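Local coordinates for protein putative cytosine/guanine deaminase (PDB 2PAJ) that catalyses the zinc-dependent hydrolytic deamination of 2-amino-4-hydroxypteridines, isoxanthopterin among them, to 2,4-dihydroxypteridines with release of ammonium, at residues D136-Y139 / V140-P143; Q173-Q176 / L177-D180; P219-V222 / L223-S227. All coordinates share one frame; numbering follows the deposited sequence.

Interaction 1: D136-Y139 / V140-P143; sequences DHNY and VYYP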
loop_
_atom_site.group_PDB
_atom_site.type_symbol
_atom_site.label_atom_id
_atom_site.label_comp_id
_atom_site.label_asym_id
_atom_site.label_seq_id
_atom_site.Cartn_x
_atom_site.Cartn_y
_atom_site.Cartn_z
ATOM N N ASP A 136 -5.688 -1.688 -0.057
ATOM C CA ASP A 136 -6.117 -2.874 -0.774
ATOM C C ASP A 136 -7.190 -2.551 -1.808
ATOM O O ASP A 136 -8.158 -1.853 -1.512
ATOM C CB ASP A 136 -6.634 -3.938 0.194
ATOM C CG ASP A 136 -7.119 -5.188 -0.529
ATOM O OD1 ASP A 136 -6.322 -5.806 -1.270
ATOM O OD2 ASP A 136 -8.305 -5.550 -0.369
ATOM N N HIS A 137 -6.982 -3.046 -3.027
ATOM C CA HIS A 137 -7.923 -2.856 -4.124
ATOM C C HIS A 137 -8.822 -4.080 -4.042
ATOM O O HIS A 137 -8.656 -5.052 -4.780
ATOM C CB HIS A 137 -7.192 -2.814 -5.473
ATOM C CG HIS A 137 -8.055 -2.363 -6.613
ATOM N ND1 HIS A 137 -7.609 -2.327 -7.916
ATOM C CD2 HIS A 137 -9.333 -1.918 -6.643
ATOM C CE1 HIS A 137 -8.572 -1.880 -8.701
ATOM N NE2 HIS A 137 -9.628 -1.625 -7.952
ATOM N N ASN A 138 -9.756 -4.029 -3.099
ATOM C CA ASN A 138 -10.687 -5.120 -2.861
ATOM C C ASN A 138 -11.814 -5.117 -3.882
ATOM O O ASN A 138 -12.436 -4.085 -4.139
ATOM C CB ASN A 138 -11.245 -5.025 -1.436
ATOM C CG ASN A 138 -12.210 -6.149 -1.108
ATOM O OD1 ASN A 138 -12.130 -7.238 -1.682
ATOM N ND2 ASN A 138 -13.109 -5.901 -0.158
ATOM N N TYR A 139 -12.057 -6.272 -4.495
ATOM C CA TYR A 139 -13.125 -6.346 -5.469
ATOM C C TYR A 139 -13.998 -7.571 -5.330
ATOM O O TYR A 139 -14.729 -7.952 -6.257
ATOM C CB TYR A 139 -12.601 -6.181 -6.898
ATOM C CG TYR A 139 -11.580 -7.180 -7.356
ATOM C CD1 TYR A 139 -11.931 -8.506 -7.602
ATOM C CD2 TYR A 139 -10.282 -6.772 -7.631
ATOM C CE1 TYR A 139 -11.024 -9.396 -8.119
ATOM C CE2 TYR A 139 -9.357 -7.645 -8.147
ATOM C CZ TYR A 139 -9.733 -8.958 -8.392
ATOM O OH TYR A 139 -8.817 -9.833 -8.908
ATOM N N VAL A 140 -13.942 -8.183 -4.156
ATOM C CA VAL A 140 -14.831 -9.300 -3.926
ATOM C C VAL A 140 -16.108 -8.681 -3.328
ATOM O O VAL A 140 -16.177 -8.310 -2.149
ATOM C CB VAL A 140 -14.210 -10.383 -2.999
ATOM C CG1 VAL A 140 -12.697 -10.346 -3.123
ATOM C CG2 VAL A 140 -14.662 -10.223 -1.574
ATOM N N TYR A 141 -17.091 -8.515 -4.209
ATOM C CA TYR A 141 -18.399 -7.958 -3.894
ATOM C C TYR A 141 -19.341 -8.565 -4.932
ATOM O O TYR A 141 -18.952 -8.787 -6.083
ATOM C CB TYR A 141 -18.387 -6.441 -4.053
ATOM C CG TYR A 141 -17.491 -5.719 -3.070
ATOM C CD1 TYR A 141 -17.791 -5.706 -1.705
ATOM C CD2 TYR A 141 -16.337 -5.050 -3.506
ATOM C CE1 TYR A 141 -16.978 -5.056 -0.805
ATOM C CE2 TYR A 141 -15.506 -4.389 -2.608
ATOM C CZ TYR A 141 -15.837 -4.404 -1.261
ATOM O OH TYR A 141 -15.016 -3.801 -0.353
ATOM N N TYR A 142 -20.573 -8.846 -4.526
ATOM C CA TYR A 142 -21.567 -9.425 -5.427
ATOM C C TYR A 142 -22.900 -9.450 -4.711
ATOM O O TYR A 142 -22.949 -9.591 -3.491
ATOM C CB TYR A 142 -21.162 -10.841 -5.831
ATOM C CG TYR A 142 -20.984 -11.792 -4.664
ATOM C CD1 TYR A 142 -22.048 -12.586 -4.216
ATOM C CD2 TYR A 142 -19.736 -11.941 -4.044
ATOM C CE1 TYR A 142 -21.873 -13.513 -3.195
ATOM C CE2 TYR A 142 -19.548 -12.861 -3.022
ATOM C CZ TYR A 142 -20.618 -13.650 -2.605
ATOM O OH TYR A 142 -20.429 -14.600 -1.627
ATOM N N PRO A 143 -23.999 -9.301 -5.463
ATOM C CA PRO A 143 -25.334 -9.306 -4.868
ATOM C C PRO A 143 -25.548 -10.449 -3.880
ATOM O O PRO A 143 -25.300 -11.612 -4.196
ATOM C CB PRO A 143 -26.238 -9.402 -6.086
ATOM C CG PRO A 143 -25.478 -8.620 -7.114
ATOM C CD PRO A 143 -24.075 -9.135 -6.929
#
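The amide oxygen OD1 of N138 receives the backbone N-H of V140, at 3.2 Å from OD1 to N and with an N-H...O angle of 172°. The bond is nearly straight at the hydrogen, but the donor stands above the carbonyl plane, 53° out of it, and does not lie on a lone pair. A side-chain oxygen bonded to the N-H two residues on defines an Asx turn, here spanning N138, Y139 and V140. A chi1 of -179° sets CG of N138 beside its own carbonyl carbon, and the amide leans forward toward V140 and Y141. Methyl CG1 of V140 lies 3.5 Å from the same OD1, so the oxygen meets both a polar and an apolar neighbour. The amide nitrogen ND2 of N138 lies 2.8 Å from OH of Y141; the two side chains cross at about a right angle, amide and ring planes inclined to each other. The hydroxyl has its hydrogen bond with S150 OG. Toward the active site, H137 O is hydrogen-bonded to ND1 of the zinc ligand H78, and Y139 touches Q81, a substrate-binding residue. In the amidohydrolase barrel, the contact occupies the loop leaving strand 131-136: N138 packs on L166 of strand 163-168 and F115 of helix 112-127, while N138 and Y141 both touch S149 at the start of helix 149-159.

Interaction 2: Q173-Q176 / L177-D180; sequences QTRQ and LEAD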
loop_
_atom_site.group_PDB
_atom_site.type_symbol
_atom_site.label_atom_id
_atom_site.label_comp_id
_atom_site.label_asym_id
_atom_site.label_seq_id
_atom_site.Cartn_x
_atom_site.Cartn_y
_atom_site.Cartn_z
ATOM N N GLN A 173 -20.631 -4.452 -15.232
ATOM C CA GLN A 173 -20.753 -5.342 -16.376
ATOM C C GLN A 173 -19.769 -6.481 -16.371
ATOM O O GLN A 173 -18.941 -6.598 -15.460
ATOM C CB GLN A 173 -20.620 -4.603 -17.698
ATOM C CG GLN A 173 -19.706 -3.437 -17.688
ATOM C CD GLN A 173 -20.453 -2.234 -18.139
ATOM O OE1 GLN A 173 -21.456 -1.863 -17.522
ATOM N NE2 GLN A 173 -20.009 -1.628 -19.237
ATOM N N THR A 174 -19.844 -7.302 -17.419
ATOM C CA THR A 174 -18.980 -8.475 -17.536
ATOM C C THR A 174 -19.173 -9.249 -18.837
ATOM O O THR A 174 -18.198 -9.703 -19.472
ATOM C CB THR A 174 -19.260 -9.481 -16.405
ATOM O OG1 THR A 174 -18.588 -10.713 -16.704
ATOM C CG2 THR A 174 -20.782 -9.726 -16.261
ATOM N N ARG A 175 -20.445 -9.420 -19.194
ATOM C CA ARG A 175 -20.849 -10.171 -20.371
ATOM C C ARG A 175 -19.986 -11.391 -20.684
ATOM O O ARG A 175 -19.356 -11.524 -21.752
ATOM C CB ARG A 175 -21.004 -9.255 -21.587
ATOM C CG ARG A 175 -22.483 -9.076 -21.989
ATOM C CD ARG A 175 -23.302 -8.329 -20.897
ATOM N NE ARG A 175 -24.420 -9.085 -20.308
ATOM C CZ ARG A 175 -24.555 -9.320 -18.996
ATOM N NH1 ARG A 175 -23.634 -8.867 -18.139
ATOM N NH2 ARG A 175 -25.621 -9.975 -18.528
ATOM N N GLN A 176 -19.942 -12.226 -19.648
ATOM C CA GLN A 176 -19.332 -13.547 -19.625
ATOM C C GLN A 176 -20.752 -14.155 -19.619
ATOM O O GLN A 176 -20.959 -15.378 -19.577
ATOM C CB GLN A 176 -18.655 -13.832 -18.267
ATOM C CG GLN A 176 -17.271 -13.217 -17.968
ATOM C CD GLN A 176 -16.844 -13.438 -16.485
ATOM O OE1 GLN A 176 -17.233 -12.669 -15.586
ATOM N NE2 GLN A 176 -16.057 -14.498 -16.234
ATOM N N LEU A 177 -21.706 -13.212 -19.642
ATOM C CA LEU A 177 -23.161 -13.394 -19.647
ATOM C C LEU A 177 -23.757 -13.331 -18.231
ATOM O O LEU A 177 -23.968 -12.226 -17.704
ATOM C CB LEU A 177 -23.583 -14.693 -20.370
ATOM C CG LEU A 177 -25.051 -14.707 -20.850
ATOM C CD1 LEU A 177 -25.428 -13.340 -21.477
ATOM C CD2 LEU A 177 -25.247 -15.849 -21.849
ATOM N N GLU A 178 -24.034 -14.481 -17.615
ATOM C CA GLU A 178 -24.597 -14.477 -16.262
ATOM C C GLU A 178 -24.950 -15.859 -15.721
ATOM O O GLU A 178 -24.423 -16.268 -14.675
ATOM C CB GLU A 178 -25.834 -13.585 -16.216
ATOM C CG GLU A 178 -26.758 -13.816 -17.379
ATOM C CD GLU A 178 -27.215 -12.514 -17.993
ATOM O OE1 GLU A 178 -27.365 -12.467 -19.243
ATOM O OE2 GLU A 178 -27.434 -11.544 -17.218
ATOM N N ALA A 179 -25.857 -16.559 -16.408
ATOM C CA ALA A 179 -26.281 -17.902 -15.999
ATOM C C ALA A 179 -25.093 -18.874 -15.976
ATOM O O ALA A 179 -25.132 -19.920 -15.308
ATOM C CB ALA A 179 -27.355 -18.418 -16.950
ATOM N N ASP A 180 -24.046 -18.529 -16.729
ATOM C CA ASP A 180 -22.836 -19.348 -16.784
ATOM C C ASP A 180 -21.791 -18.652 -15.911
ATOM O O ASP A 180 -20.583 -18.719 -16.165
ATOM C CB ASP A 180 -22.356 -19.490 -18.235
ATOM C CG ASP A 180 -22.170 -18.147 -18.913
ATOM O OD1 ASP A 180 -23.002 -17.224 -18.659
ATOM O OD2 ASP A 180 -21.193 -18.013 -19.699
#
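L177, Q176 and R175 carry this local contact, and the side chain of R175 turns back over the chain that follows it. Its guanidinium meets two groups from different directions. The backbone carbonyl of L177 lies over one face, with O 3.2 Å from CZ of R175; the angles at the nitrogens are poor, so this is packing on the face and not a hydrogen bond. At the edge, near the guanidinium plane, OE2 of E178 comes within 2.7 Å of NH2 of R175 and forms a salt bridge. The two flat groups are turned 76° against each other, which makes this a bridge through one nitrogen rather than a coplanar, two-pronged pairing. Bends at chi2 (65°) and chi3 of R175 bring the group round to L177 and E178. The stretch belongs to the long loop that joins strand 163-168 to helix 190-203 in the amidohydrolase barrel, at the protein surface and away from the zinc site. Within the loop, Q176 is tied back to its own segment: T174 OG1 donates to OE1 of Q176 at 2.6 Å, in the carbonyl plane and on a lone pair. Both T174 and Q176 touch L181 as well. CD1 of L177 lies 4.5 Å from NH2 of R175, a loose approach of a methyl to the guanidinium. Beyond L177, the backbone N of E178 donates to OD1 of D180 at 3.1 Å, with an N-H...O angle of 163°.

Interaction 3: P219-V222 / L223-S227; sequences PTTV and LYSIS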
loop_
_atom_site.group_PDB
_atom_site.type_symbol
_atom_site.label_atom_id
_atom_site.label_comp_id
_atom_site.label_asym_id
_atom_site.label_seq_id
_atom_site.Cartn_x
_atom_site.Cartn_y
_atom_site.Cartn_z
ATOM N N PRO A 219 -13.378 1.316 -9.158
ATOM C CA PRO A 219 -13.855 0.274 -10.076
ATOM C C PRO A 219 -12.636 -0.475 -10.654
ATOM O O PRO A 219 -11.793 0.132 -11.315
ATOM C CB PRO A 219 -14.595 1.076 -11.142
ATOM C CG PRO A 219 -15.094 2.274 -10.376
ATOM C CD PRO A 219 -13.913 2.639 -9.523
ATOM N N THR A 220 -12.552 -1.781 -10.412
ATOM C CA THR A 220 -11.417 -2.593 -10.868
ATOM C C THR A 220 -10.636 -2.101 -12.096
ATOM O O THR A 220 -9.560 -1.521 -11.953
ATOM C CB THR A 220 -11.854 -4.033 -11.100
ATOM O OG1 THR A 220 -12.812 -4.393 -10.093
ATOM C CG2 THR A 220 -10.643 -4.968 -10.991
ATOM N N THR A 221 -11.157 -2.359 -13.293
ATOM C CA THR A 221 -10.514 -1.903 -14.530
ATOM C C THR A 221 -11.502 -0.944 -15.164
ATOM O O THR A 221 -12.289 -1.312 -16.029
ATOM C CB THR A 221 -10.225 -3.061 -15.502
ATOM O OG1 THR A 221 -9.536 -4.101 -14.799
ATOM C CG2 THR A 221 -9.352 -2.578 -16.668
ATOM N N VAL A 222 -11.446 0.292 -14.703
ATOM C CA VAL A 222 -12.342 1.346 -15.141
ATOM C C VAL A 222 -12.765 1.356 -16.624
ATOM O O VAL A 222 -13.894 1.735 -16.939
ATOM C CB VAL A 222 -11.754 2.723 -14.732
ATOM C CG1 VAL A 222 -10.915 3.305 -15.856
ATOM C CG2 VAL A 222 -12.863 3.652 -14.302
ATOM N N LEU A 223 -11.891 0.948 -17.537
ATOM C CA LEU A 223 -12.275 0.946 -18.947
ATOM C C LEU A 223 -13.010 -0.331 -19.345
ATOM O O LEU A 223 -13.285 -0.548 -20.520
ATOM C CB LEU A 223 -11.053 1.116 -19.850
ATOM C CG LEU A 223 -10.177 2.345 -19.623
ATOM C CD1 LEU A 223 -9.072 2.375 -20.674
ATOM C CD2 LEU A 223 -11.020 3.612 -19.695
ATOM N N TYR A 224 -13.309 -1.184 -18.369
ATOM C CA TYR A 224 -14.023 -2.428 -18.638
ATOM C C TYR A 224 -15.066 -2.737 -17.568
ATOM O O TYR A 224 -16.190 -3.092 -17.883
ATOM C CB TYR A 224 -13.043 -3.602 -18.771
ATOM C CG TYR A 224 -12.134 -3.495 -19.978
ATOM C CD1 TYR A 224 -10.770 -3.205 -19.830
ATOM C CD2 TYR A 224 -12.648 -3.627 -21.275
ATOM C CE1 TYR A 224 -9.946 -3.037 -20.936
ATOM C CE2 TYR A 224 -11.830 -3.464 -22.389
ATOM C CZ TYR A 224 -10.479 -3.166 -22.210
ATOM O OH TYR A 224 -9.675 -2.985 -23.318
ATOM N N SER A 225 -14.705 -2.582 -16.302
ATOM C CA SER A 225 -15.632 -2.876 -15.206
ATOM C C SER A 225 -16.911 -2.037 -15.256
ATOM O O SER A 225 -17.958 -2.456 -14.763
ATOM C CB SER A 225 -14.944 -2.640 -13.851
ATOM O OG SER A 225 -13.844 -3.510 -13.669
ATOM N N ILE A 226 -16.817 -0.869 -15.884
ATOM C CA ILE A 226 -17.926 0.067 -15.938
ATOM C C ILE A 226 -18.122 0.815 -17.271
ATOM O O ILE A 226 -17.181 1.000 -18.043
ATOM C CB ILE A 226 -17.742 1.052 -14.759
ATOM C CG1 ILE A 226 -18.630 0.587 -13.613
ATOM C CG2 ILE A 226 -17.955 2.493 -15.184
ATOM C CD1 ILE A 226 -18.521 1.421 -12.369
ATOM N N SER A 227 -19.353 1.247 -17.535
ATOM C CA SER A 227 -19.652 1.976 -18.765
ATOM C C SER A 227 -19.050 3.383 -18.694
ATOM O O SER A 227 -18.894 3.933 -17.609
ATOM C CB SER A 227 -21.162 2.083 -18.963
ATOM O OG SER A 227 -21.732 2.950 -17.998
#
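A tight turn in the loop between strand 213-217 and helix 228-240, next to the zinc site of the amidohydrolase barrel, is closed here by hydrogen bonds centred on T221. Its carbonyl O accepts from Y224 N at 2.6 Å, closing a beta turn, and from S225 N at 2.7 Å, which makes the overlapping alpha turn. The first donor is tilted 23° from the carbonyl plane and the second stands 39° out of it. S225 answers in the other direction: OG, set beside its own backbone N (chi1 -63°), takes the N-H of T221 at 2.9 Å. Around this polar core, methyl CG2 of T221 meets the edge of the Y224 ring, 3.5 Å from CD1. Apolar contacts flank it: CG of P219 packs on CD1 of I226 at 4.1 Å, while V222 CG1 lies against L223 CD2 at 3.9 Å. S227 then caps helix 228-240 through its OG and the N of E230. Both the N-H and the C=O of T221 are thus satisfied by the turn itself, and the same loop is fixed to strand 244-248 by the backbone pairing of T220 with the zinc ligand H248 and by S247 OG, hydrogen-bonded to P219 O, T220 O and V222 N.

In the fold
The three contacts follow one another along the chain, in loops after strands 131-136, 163-168 and 213-217 of the barrel. Interactions 1 and 3 lie next to the metal: the side chain of Y139 is about 6 Å from the zinc ion and that of T220 about 7 Å. Their centres are 13 Å apart and they touch directly, H137 CE1 being 3.4 Å from T220 O. Interaction 2 stands further out, its centre 17 Å from that of interaction 1, with no touch. It does meet interaction 3, where CG of Q173 lies 3.5 Å from O of Y224. Interaction 3 therefore bridges the zinc-side loop 136-143 and the surface loop 173-180.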